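Local structure of agarase (Pseudoalteromonas fuliginea, 6XJ9) at residues V121-P124 / T130-A133; N160-T163 / V169-I172; T283-D288 / Q659-A664; W290-V293 / L299-A302. The protein probably hydrolyses agarose, the galactan of red-algal cell walls, as a family GH50 glycoside hydrolase of a marine bacterium. All blocks are in the same frame, centred on the assembly; numbering follows the deposited sequence.

Contact 1: V121-P124 / T130-A133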
loop_
_atom_site.group_PDB
_atom_site.type_symbol
_atom_site.label_atom_id
_atom_site.label_comp_id
_atom_site.label_asym_id
_atom_site.label_seq_id
_atom_site.Cartn_x
_atom_site.Cartn_y
_atom_site.Cartn_z
ATOM N N VAL A 121 8.011 8.474 17.571
ATOM C CA VAL A 121 7.749 8.757 16.168
ATOM C C VAL A 121 8.162 7.550 15.329
ATOM O O VAL A 121 9.005 6.759 15.746
ATOM C CB VAL A 121 8.451 10.051 15.705
ATOM C CG1 VAL A 121 9.956 9.875 15.568
ATOM C CG2 VAL A 121 7.865 10.576 14.404
ATOM N N ASN A 122 7.563 7.417 14.140
ATOM C CA ASN A 122 8.002 6.408 13.195
ATOM C C ASN A 122 9.056 7.010 12.266
ATOM O O ASN A 122 8.873 8.119 11.783
ATOM C CB ASN A 122 6.831 5.794 12.420
ATOM C CG ASN A 122 7.279 4.681 11.490
ATOM O OD1 ASN A 122 7.830 4.939 10.422
ATOM N ND2 ASN A 122 7.048 3.438 11.879
ATOM N N VAL A 123 10.143 6.260 12.032
ATOM C CA VAL A 123 11.182 6.591 11.063
ATOM C C VAL A 123 11.095 5.587 9.917
ATOM O O VAL A 123 11.605 4.473 10.032
ATOM C CB VAL A 123 12.602 6.571 11.673
ATOM C CG1 VAL A 123 13.674 6.989 10.669
ATOM C CG2 VAL A 123 12.715 7.369 12.961
ATOM N N PRO A 124 10.505 5.987 8.764
ATOM C CA PRO A 124 10.401 5.125 7.588
ATOM C C PRO A 124 11.774 4.671 7.095
ATOM O O PRO A 124 12.772 5.343 7.324
ATOM C CB PRO A 124 9.787 6.026 6.502
ATOM C CG PRO A 124 9.154 7.182 7.253
ATOM C CD PRO A 124 9.932 7.325 8.543
ATOM N N THR A 130 14.154 15.319 9.377
ATOM C CA THR A 130 14.298 15.922 10.692
ATOM C C THR A 130 13.061 15.618 11.532
ATOM O O THR A 130 11.928 15.788 11.081
ATOM C CB THR A 130 14.695 17.404 10.608
ATOM O OG1 THR A 130 16.025 17.443 10.091
ATOM C CG2 THR A 130 14.700 18.090 11.956
ATOM N N TYR A 131 13.325 15.146 12.755
ATOM C CA TYR A 131 12.327 14.836 13.763
ATOM C C TYR A 131 12.581 15.747 14.954
ATOM O O TYR A 131 13.703 15.812 15.453
ATOM C CB TYR A 131 12.420 13.357 14.146
ATOM C CG TYR A 131 12.250 12.454 12.954
ATOM C CD1 TYR A 131 13.304 12.202 12.083
ATOM C CD2 TYR A 131 11.011 11.901 12.660
ATOM C CE1 TYR A 131 13.137 11.402 10.962
ATOM C CE2 TYR A 131 10.829 11.102 11.545
ATOM C CZ TYR A 131 11.894 10.844 10.699
ATOM O OH TYR A 131 11.690 10.050 9.608
ATOM N N TYR A 132 11.548 16.476 15.382
ATOM C CA TYR A 132 11.778 17.478 16.409
ATOM C C TYR A 132 10.768 17.336 17.543
ATOM O O TYR A 132 9.664 16.822 17.362
ATOM C CB TYR A 132 11.813 18.875 15.785
ATOM C CG TYR A 132 10.475 19.333 15.266
ATOM C CD1 TYR A 132 9.511 19.841 16.130
ATOM C CD2 TYR A 132 10.169 19.258 13.916
ATOM C CE1 TYR A 132 8.274 20.256 15.668
ATOM C CE2 TYR A 132 8.934 19.678 13.439
ATOM C CZ TYR A 132 7.988 20.176 14.320
ATOM O OH TYR A 132 6.768 20.593 13.870
ATOM N N ALA A 133 11.185 17.785 18.726
ATOM C CA ALA A 133 10.348 17.833 19.906
ATOM C C ALA A 133 10.541 19.192 20.571
ATOM O O ALA A 133 11.652 19.517 20.981
ATOM C CB ALA A 133 10.746 16.702 20.826
#

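Contact 2: N160-T163 / V169-I172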
loop_
_atom_site.group_PDB
_atom_site.type_symbol
_atom_site.label_atom_id
_atom_site.label_comp_id
_atom_site.label_asym_id
_atom_site.label_seq_id
_atom_site.Cartn_x
_atom_site.Cartn_y
_atom_site.Cartn_z
ATOM N N ASN A 160 -1.823 17.708 19.245
ATOM C CA ASN A 160 -2.252 18.914 18.555
ATOM C C ASN A 160 -1.723 18.930 17.120
ATOM O O ASN A 160 -0.755 18.247 16.800
ATOM C CB ASN A 160 -1.681 20.164 19.242
ATOM C CG ASN A 160 -2.538 20.753 20.343
ATOM O OD1 ASN A 160 -3.715 20.436 20.481
ATOM N ND2 ASN A 160 -1.962 21.666 21.109
ATOM N N PRO A 161 -2.288 19.759 16.210
ATOM C CA PRO A 161 -1.621 20.063 14.941
ATOM C C PRO A 161 -0.263 20.689 15.246
ATOM O O PRO A 161 -0.066 21.251 16.319
ATOM C CB PRO A 161 -2.483 21.188 14.338
ATOM C CG PRO A 161 -3.846 21.002 14.976
ATOM C CD PRO A 161 -3.553 20.498 16.373
ATOM N N ASP A 162 0.658 20.586 14.290
ATOM C CA ASP A 162 1.929 21.291 14.331
ATOM C C ASP A 162 1.680 22.789 14.502
ATOM O O ASP A 162 0.684 23.314 14.005
ATOM C CB ASP A 162 2.717 21.047 13.047
ATOM C CG ASP A 162 3.197 19.617 12.887
ATOM O OD1 ASP A 162 3.175 18.874 13.889
ATOM O OD2 ASP A 162 3.609 19.265 11.765
ATOM N N THR A 163 2.602 23.463 15.203
ATOM C CA THR A 163 2.468 24.889 15.468
ATOM C C THR A 163 3.215 25.687 14.405
ATOM O O THR A 163 3.170 26.907 14.413
ATOM C CB THR A 163 2.907 25.269 16.888
ATOM O OG1 THR A 163 4.250 24.817 17.080
ATOM C CG2 THR A 163 1.998 24.700 17.955
ATOM N N VAL A 169 9.228 16.330 10.915
ATOM C CA VAL A 169 8.278 15.480 11.612
ATOM C C VAL A 169 8.370 15.730 13.114
ATOM O O VAL A 169 9.411 15.503 13.736
ATOM C CB VAL A 169 8.526 13.990 11.308
ATOM C CG1 VAL A 169 7.424 13.119 11.904
ATOM C CG2 VAL A 169 8.693 13.734 9.818
ATOM N N GLN A 170 7.244 16.141 13.693
ATOM C CA GLN A 170 7.185 16.334 15.127
ATOM C C GLN A 170 7.013 14.981 15.822
ATOM O O GLN A 170 6.200 14.162 15.406
ATOM C CB GLN A 170 6.061 17.302 15.489
ATOM C CG GLN A 170 6.008 17.598 16.980
ATOM C CD GLN A 170 4.949 18.591 17.402
ATOM O OE1 GLN A 170 4.096 19.016 16.622
ATOM N NE2 GLN A 170 4.994 18.959 18.669
ATOM N N PHE A 171 7.788 14.762 16.894
ATOM C CA PHE A 171 7.563 13.627 17.779
ATOM C C PHE A 171 6.172 13.739 18.396
ATOM O O PHE A 171 5.689 14.841 18.664
ATOM C CB PHE A 171 8.604 13.586 18.905
ATOM C CG PHE A 171 9.935 12.966 18.552
ATOM C CD1 PHE A 171 10.957 13.735 18.010
ATOM C CD2 PHE A 171 10.174 11.620 18.779
ATOM C CE1 PHE A 171 12.187 13.172 17.704
ATOM C CE2 PHE A 171 11.409 11.060 18.484
ATOM C CZ PHE A 171 12.410 11.836 17.938
ATOM N N ILE A 172 5.548 12.579 18.644
ATOM C CA ILE A 172 4.270 12.521 19.339
ATOM C C ILE A 172 4.522 12.440 20.843
ATOM O O ILE A 172 5.206 11.532 21.315
ATOM C CB ILE A 172 3.430 11.327 18.834
ATOM C CG1 ILE A 172 3.297 11.307 17.306
ATOM C CG2 ILE A 172 2.080 11.287 19.521
ATOM C CD1 ILE A 172 2.720 12.578 16.703
HETATM O O HOH W 1 4.998 17.073 11.944
#

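Contact 3: T283-D288 / Q659-A664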
loop_
_atom_site.group_PDB
_atom_site.type_symbol
_atom_site.label_atom_id
_atom_site.label_comp_id
_atom_site.label_asym_id
_atom_site.label_seq_id
_atom_site.Cartn_x
_atom_site.Cartn_y
_atom_site.Cartn_z
ATOM N N THR A 283 -13.955 -24.191 23.791
ATOM C CA THR A 283 -12.529 -24.328 23.508
ATOM C C THR A 283 -12.167 -25.791 23.237
ATOM O O THR A 283 -12.868 -26.703 23.675
ATOM C CB THR A 283 -11.654 -23.787 24.647
ATOM O OG1 THR A 283 -11.830 -24.647 25.772
ATOM C CG2 THR A 283 -11.975 -22.363 25.049
ATOM N N ALA A 284 -11.083 -25.997 22.474
ATOM C CA ALA A 284 -10.468 -27.311 22.323
ATOM C C ALA A 284 -9.052 -27.163 21.783
ATOM O O ALA A 284 -8.683 -26.108 21.284
ATOM C CB ALA A 284 -11.282 -28.220 21.426
ATOM N N LYS A 285 -8.293 -28.260 21.845
ATOM C CA LYS A 285 -6.977 -28.322 21.243
ATOM C C LYS A 285 -7.050 -29.150 19.965
ATOM O O LYS A 285 -7.787 -30.123 19.886
ATOM C CB LYS A 285 -6.004 -28.990 22.210
ATOM C CG LYS A 285 -5.612 -28.158 23.418
ATOM C CD LYS A 285 -4.788 -28.993 24.376
ATOM C CE LYS A 285 -4.073 -28.191 25.436
ATOM N NZ LYS A 285 -3.296 -29.091 26.320
ATOM N N TYR A 286 -6.263 -28.745 18.967
ATOM C CA TYR A 286 -6.064 -29.529 17.766
ATOM C C TYR A 286 -4.614 -29.348 17.336
ATOM O O TYR A 286 -4.112 -28.224 17.301
ATOM C CB TYR A 286 -7.045 -29.097 16.675
ATOM C CG TYR A 286 -6.901 -29.854 15.377
ATOM C CD1 TYR A 286 -7.313 -31.176 15.266
ATOM C CD2 TYR A 286 -6.332 -29.256 14.264
ATOM C CE1 TYR A 286 -7.166 -31.880 14.080
ATOM C CE2 TYR A 286 -6.197 -29.937 13.069
ATOM C CZ TYR A 286 -6.608 -31.256 12.977
ATOM O OH TYR A 286 -6.462 -31.925 11.794
ATOM N N ASN A 287 -3.927 -30.462 17.078
ATOM C CA ASN A 287 -2.591 -30.384 16.512
ATOM C C ASN A 287 -1.661 -29.662 17.485
ATOM O O ASN A 287 -0.820 -28.882 17.055
ATOM C CB ASN A 287 -2.637 -29.586 15.205
ATOM C CG ASN A 287 -1.761 -30.142 14.107
ATOM O OD1 ASN A 287 -0.538 -30.130 14.217
ATOM N ND2 ASN A 287 -2.382 -30.603 13.032
ATOM N N ASP A 288 -1.860 -29.880 18.792
ATOM C CA ASP A 288 -1.002 -29.340 19.840
ATOM C C ASP A 288 -1.111 -27.810 19.932
ATOM O O ASP A 288 -0.168 -27.136 20.348
ATOM C CB ASP A 288 0.457 -29.772 19.648
ATOM C CG ASP A 288 1.284 -29.723 20.926
ATOM O OD1 ASP A 288 0.683 -29.756 22.021
ATOM O OD2 ASP A 288 2.531 -29.660 20.816
ATOM N N GLN A 659 2.357 -21.952 31.894
ATOM C CA GLN A 659 2.058 -22.251 33.289
ATOM C C GLN A 659 0.636 -22.803 33.444
ATOM O O GLN A 659 0.394 -23.598 34.350
ATOM C CB GLN A 659 2.233 -20.978 34.118
ATOM C CG GLN A 659 2.487 -21.199 35.606
ATOM C CD GLN A 659 2.838 -19.897 36.291
ATOM O OE1 GLN A 659 3.521 -19.035 35.735
ATOM N NE2 GLN A 659 2.360 -19.733 37.510
ATOM N N PHE A 660 -0.299 -22.391 32.570
ATOM C CA PHE A 660 -1.717 -22.631 32.817
ATOM C C PHE A 660 -2.356 -23.541 31.777
ATOM O O PHE A 660 -3.424 -24.081 32.029
ATOM C CB PHE A 660 -2.500 -21.317 32.811
ATOM C CG PHE A 660 -1.816 -20.252 33.619
ATOM C CD1 PHE A 660 -1.635 -20.416 34.988
ATOM C CD2 PHE A 660 -1.284 -19.136 32.998
ATOM C CE1 PHE A 660 -0.966 -19.456 35.732
ATOM C CE2 PHE A 660 -0.623 -18.172 33.747
ATOM C CZ PHE A 660 -0.470 -18.333 35.110
ATOM N N ASP A 661 -1.737 -23.640 30.596
ATOM C CA ASP A 661 -2.302 -24.356 29.463
ATOM C C ASP A 661 -3.771 -23.966 29.271
ATOM O O ASP A 661 -4.644 -24.818 29.108
ATOM C CB ASP A 661 -2.068 -25.867 29.591
ATOM C CG ASP A 661 -2.250 -26.637 28.292
ATOM O OD1 ASP A 661 -2.052 -26.047 27.187
ATOM O OD2 ASP A 661 -2.612 -27.816 28.386
ATOM N N LYS A 662 -4.034 -22.657 29.277
ATOM C CA LYS A 662 -5.343 -22.138 28.916
ATOM C C LYS A 662 -5.226 -21.441 27.561
ATOM O O LYS A 662 -4.159 -20.916 27.250
ATOM C CB LYS A 662 -5.794 -21.125 29.974
ATOM C CG LYS A 662 -6.354 -21.735 31.252
ATOM C CD LYS A 662 -7.814 -22.064 31.087
ATOM C CE LYS A 662 -8.320 -23.051 32.113
ATOM N NZ LYS A 662 -9.788 -22.930 32.241
ATOM N N PRO A 663 -6.303 -21.346 26.740
ATOM C CA PRO A 663 -6.275 -20.487 25.550
ATOM C C PRO A 663 -6.380 -19.023 25.999
ATOM O O PRO A 663 -6.903 -18.729 27.082
ATOM C CB PRO A 663 -7.517 -20.913 24.745
ATOM C CG PRO A 663 -8.478 -21.473 25.799
ATOM C CD PRO A 663 -7.607 -22.010 26.923
ATOM N N ALA A 664 -5.867 -18.119 25.160
ATOM C CA ALA A 664 -5.813 -16.691 25.446
ATOM C C ALA A 664 -6.383 -15.910 24.265
ATOM O O ALA A 664 -6.396 -16.392 23.139
ATOM C CB ALA A 664 -4.384 -16.268 25.736
#

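Contact 4: W290-V293 / L299-A302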
loop_
_atom_site.group_PDB
_atom_site.type_symbol
_atom_site.label_atom_id
_atom_site.label_comp_id
_atom_site.label_asym_id
_atom_site.label_seq_id
_atom_site.Cartn_x
_atom_site.Cartn_y
_atom_site.Cartn_z
ATOM N N TRP A 290 -4.078 -24.503 20.921
ATOM C CA TRP A 290 -5.412 -24.128 21.357
ATOM C C TRP A 290 -6.254 -23.680 20.160
ATOM O O TRP A 290 -5.728 -23.135 19.185
ATOM C CB TRP A 290 -5.375 -23.101 22.489
ATOM C CG TRP A 290 -5.184 -23.751 23.828
ATOM C CD1 TRP A 290 -4.041 -23.789 24.574
ATOM C CD2 TRP A 290 -6.178 -24.482 24.568
ATOM N NE1 TRP A 290 -4.256 -24.473 25.740
ATOM C CE2 TRP A 290 -5.563 -24.912 25.763
ATOM C CE3 TRP A 290 -7.531 -24.800 24.344
ATOM C CZ2 TRP A 290 -6.255 -25.661 26.720
ATOM C CZ3 TRP A 290 -8.210 -25.543 25.289
ATOM C CH2 TRP A 290 -7.581 -25.956 26.472
ATOM N N SER A 291 -7.557 -23.959 20.244
ATOM C CA SER A 291 -8.524 -23.498 19.262
ATOM C C SER A 291 -9.820 -23.144 19.977
ATOM O O SER A 291 -10.028 -23.531 21.133
ATOM C CB SER A 291 -8.786 -24.540 18.218
ATOM O OG SER A 291 -9.550 -24.005 17.144
ATOM N N LEU A 292 -10.675 -22.389 19.281
ATOM C CA LEU A 292 -12.073 -22.387 19.660
ATOM C C LEU A 292 -12.755 -23.419 18.780
ATOM O O LEU A 292 -12.152 -23.929 17.837
ATOM C CB LEU A 292 -12.690 -20.994 19.489
ATOM C CG LEU A 292 -12.163 -19.910 20.436
ATOM C CD1 LEU A 292 -13.004 -18.639 20.321
ATOM C CD2 LEU A 292 -12.115 -20.396 21.882
ATOM N N VAL A 293 -14.015 -23.696 19.115
ATOM C CA VAL A 293 -14.860 -24.579 18.339
ATOM C C VAL A 293 -16.206 -23.873 18.223
ATOM O O VAL A 293 -16.736 -23.408 19.228
ATOM C CB VAL A 293 -14.995 -25.949 19.033
ATOM C CG1 VAL A 293 -15.816 -26.941 18.224
ATOM C CG2 VAL A 293 -13.647 -26.533 19.414
ATOM N N LEU A 299 -13.499 -25.928 13.746
ATOM C CA LEU A 299 -12.486 -25.099 14.391
ATOM C C LEU A 299 -12.745 -23.625 14.088
ATOM O O LEU A 299 -13.282 -23.288 13.035
ATOM C CB LEU A 299 -11.075 -25.514 13.959
ATOM C CG LEU A 299 -10.572 -26.883 14.424
ATOM C CD1 LEU A 299 -9.056 -26.917 14.363
ATOM C CD2 LEU A 299 -11.045 -27.227 15.832
ATOM N N TYR A 300 -12.346 -22.755 15.024
ATOM C CA TYR A 300 -12.701 -21.344 14.969
ATOM C C TYR A 300 -11.618 -20.536 15.671
ATOM O O TYR A 300 -11.171 -20.907 16.750
ATOM C CB TYR A 300 -14.066 -21.123 15.627
ATOM C CG TYR A 300 -14.598 -19.708 15.660
ATOM C CD1 TYR A 300 -15.310 -19.173 14.595
ATOM C CD2 TYR A 300 -14.407 -18.908 16.776
ATOM C CE1 TYR A 300 -15.792 -17.869 14.634
ATOM C CE2 TYR A 300 -14.889 -17.613 16.834
ATOM C CZ TYR A 300 -15.592 -17.087 15.764
ATOM O OH TYR A 300 -16.082 -15.809 15.845
ATOM N N LEU A 301 -11.182 -19.460 15.010
ATOM C CA LEU A 301 -10.313 -18.456 15.607
ATOM C C LEU A 301 -11.058 -17.125 15.554
ATOM O O LEU A 301 -11.788 -16.871 14.597
ATOM C CB LEU A 301 -9.018 -18.380 14.797
ATOM C CG LEU A 301 -8.170 -19.649 14.728
ATOM C CD1 LEU A 301 -7.059 -19.475 13.713
ATOM C CD2 LEU A 301 -7.584 -20.019 16.084
ATOM N N ALA A 302 -10.872 -16.277 16.573
ATOM C CA ALA A 302 -11.621 -15.030 16.663
ATOM C C ALA A 302 -10.814 -13.876 16.073
ATOM O O ALA A 302 -9.817 -13.449 16.654
ATOM C CB ALA A 302 -11.993 -14.734 18.100
#

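Contact 1: V121-P124 / T130-A133
Tyr-131 turns its CG anti to its own carbonyl carbon (chi1 -57°), which sends the ring across to strand 116-123, where Val-121 holds CG1 between its backbone N and carbonyl carbon (chi1 73°) and presents both methyls to it. CG1 of Val-121 stands 3.7 Å from Tyr-131 CD2, and CG2 of the same valine is 3.8 Å from that carbon; the two side chains cross at about a right angle, with both methyls near the CD2 corner. Farther along the ring, the carbonyl O of Asn-122 lies 3.6 Å from Tyr-131 CE2. Val-123 takes one face: its CG2 sits 4.2 Å above the ring plane, displaced toward the rim, while its CG1 is 3.8 Å from the phenol OH. Pro-124 meets the ring's far end from the opposite direction, with CD 3.4 Å from Tyr-131 OH. One tyrosine thus supplies the whole of the second segment's share, and four successive residues touch it between its CD2 corner and its hydroxyl.

The two strands run antiparallel, at 168°, but their axes come no nearer than 9.5 Å, because strand 169-174 lies between them and pairs with both. Val-169 and Phe-171 of that strand pack on Val-121 and Tyr-131 alike, and Leu-201 of strand 199-210 adds to the apolar surroundings of Val-123. Such apolar packing on one side of neighbouring strands is consistent with the core of a beta-rich, carbohydrate-binding-module-like domain, to which both segments belong.

Contact 2: N160-T163 / V169-I172
Asp-162 and Gln-170 carry this surface contact, and they bury nearly all of the area the two segments share. Gln-170 points its CB at the loop 160-163 and, with CG anti to the backbone N (chi1 -177°), runs on as an extended chain. Asp-162 comes the other way, so the two side chains lie alongside each other, running opposite ways, and the carboxylate and amide planes are turned 44° apart. The aspartate lies alongside the root of the glutamine as well as its end: Asp-162 OD1 is 3.7 Å from Gln-170 CB.

A water makes the clear polar link. It donates to Asp-162 OD2 at 2.6 Å and accepts from the backbone N of Gln-170 at 3.0 Å, so the carboxylate reaches the strand's main chain through one bridging molecule.

The loop has further bonds of its own: Asn-160 to Ser-155 and Asp-139, Thr-163 to His-138 and Lys-134. This is a water-bridged meeting of loop and strand within the CBM-like domain. Gln-170 also rests on Tyr-132 and Lys-134 of strand 128-134. Strand 169-174 itself runs parallel to that strand and antiparallel to strand 116-123, with the 160-163 loop lying beside it.

Contact 3: T283-D288 / Q659-A664
Strand 282-286, at one edge of the mixed sheet, is joined here to the loop leading into strand 664-666 of the same sheet, and a salt bridge between Lys-285 and Asp-661 makes the polar half of the join. Lys-285 crosses with its chain extended beyond CG, chi4 fully anti at -180°, and brings NZ to a modelled distance of 2.5 Å from Asp-661 OD2, which is short for such a pair. The ammonium uses the syn lone pair of that oxygen, on the side of its twin, and the last methylene follows it in: Lys-285 CE is 3.4 Å from Asp-661 OD1. The twin oxygen has its own partner, the indole NE1 of Trp-290, so lysine and tryptophan together fix how the carboxylate is turned. With alanine at Asp-661, the Lys-285 ammonium would probably lose its counter-charge and the Trp-290 N-H its acceptor.

Deeper in, the contact is apolar. Thr-283 sends CG2 against the ring of Pro-663 at about a right angle, 3.7 Å from its CG.

Trp-290 of strand 289-293 fills in between, touched by both Lys-285 and Pro-663. Behind the loop, Phe-660 packs on helix 627-634, and the backbone of Pro-663 bonds Ile-640 of strand 640-643, while its ring touches Ile-710 of strand 709-714.

Contact 4: W290-V293 / L299-A302
Ser-291 faces Leu-299 and the backbone of Tyr-300. Its OG, anti to the backbone N (chi1 -170°), is swung beside its own carbonyl carbon and donates to Leu-292 O at 2.7 Å, in the carbonyl plane and on a lone pair. Leu-299 covers this hydroxyl, its CD2 3.8 Å from Ser-291 OG.

Leu-292 forms an antiparallel hydrogen-bonded pair with Tyr-300. Its N donates to Tyr-300 O at 3.0 Å, approaching nearly along the C=O axis. The return bond, Tyr-300 N to Leu-292 O, is 3.1 Å long and comes in from above the carbonyl, 59° out of its plane. Leu-292 O therefore receives two donors from different directions. A valine in place of Ser-291 has no hydroxyl, and of these two donors Leu-292 O would probably be left with the tilted bond from Tyr-300 N alone. The leucine side chain meets the tyrosine ring at its edge: Leu-292 CB lies in the ring plane, and CD1 is 3.8 Å from Tyr-300 CD2.

Val-293 pairs with Leu-299 as the non-hydrogen-bonded neighbour, their side chains on the other face of the sheet. The touch is light, with Val-293 CG2 4.5 Å from Leu-299 CD2.

This is a beta hairpin within a wider sheet: strand 289-293 lies between 282-286 and 299-305, and the latter also adjoins 709-714. Phe-763 of helix 745-763 packs on Ser-291 and Leu-299. On the face of Leu-292 and Tyr-300, Phe-281 meets the tyrosine ring edge-to-face, and the phenol OH bonds Ser-431 O.

How the contacts relate
The four contacts fall into two well-separated pairs. Contacts 1 and 2, centres about 10 Å apart, lie in the CBM-like domain, where strand 169-174 of contact 2 lies between the two strands of contact 1 and pairs with both. Contacts 3 and 4, also about 10 Å apart, share the mixed sheet containing strands 282-286, 289-293 and 299-305. Between the pairs, centres are about 40 to 44 Å apart. Along the chain, contacts 1 and 2 close in turn before contact 3 opens, and contact 4 is nested inside the long loop that contact 3 closes. The first pair thus stays local, whereas contact 3 brings together sequence separated by some 370 residues.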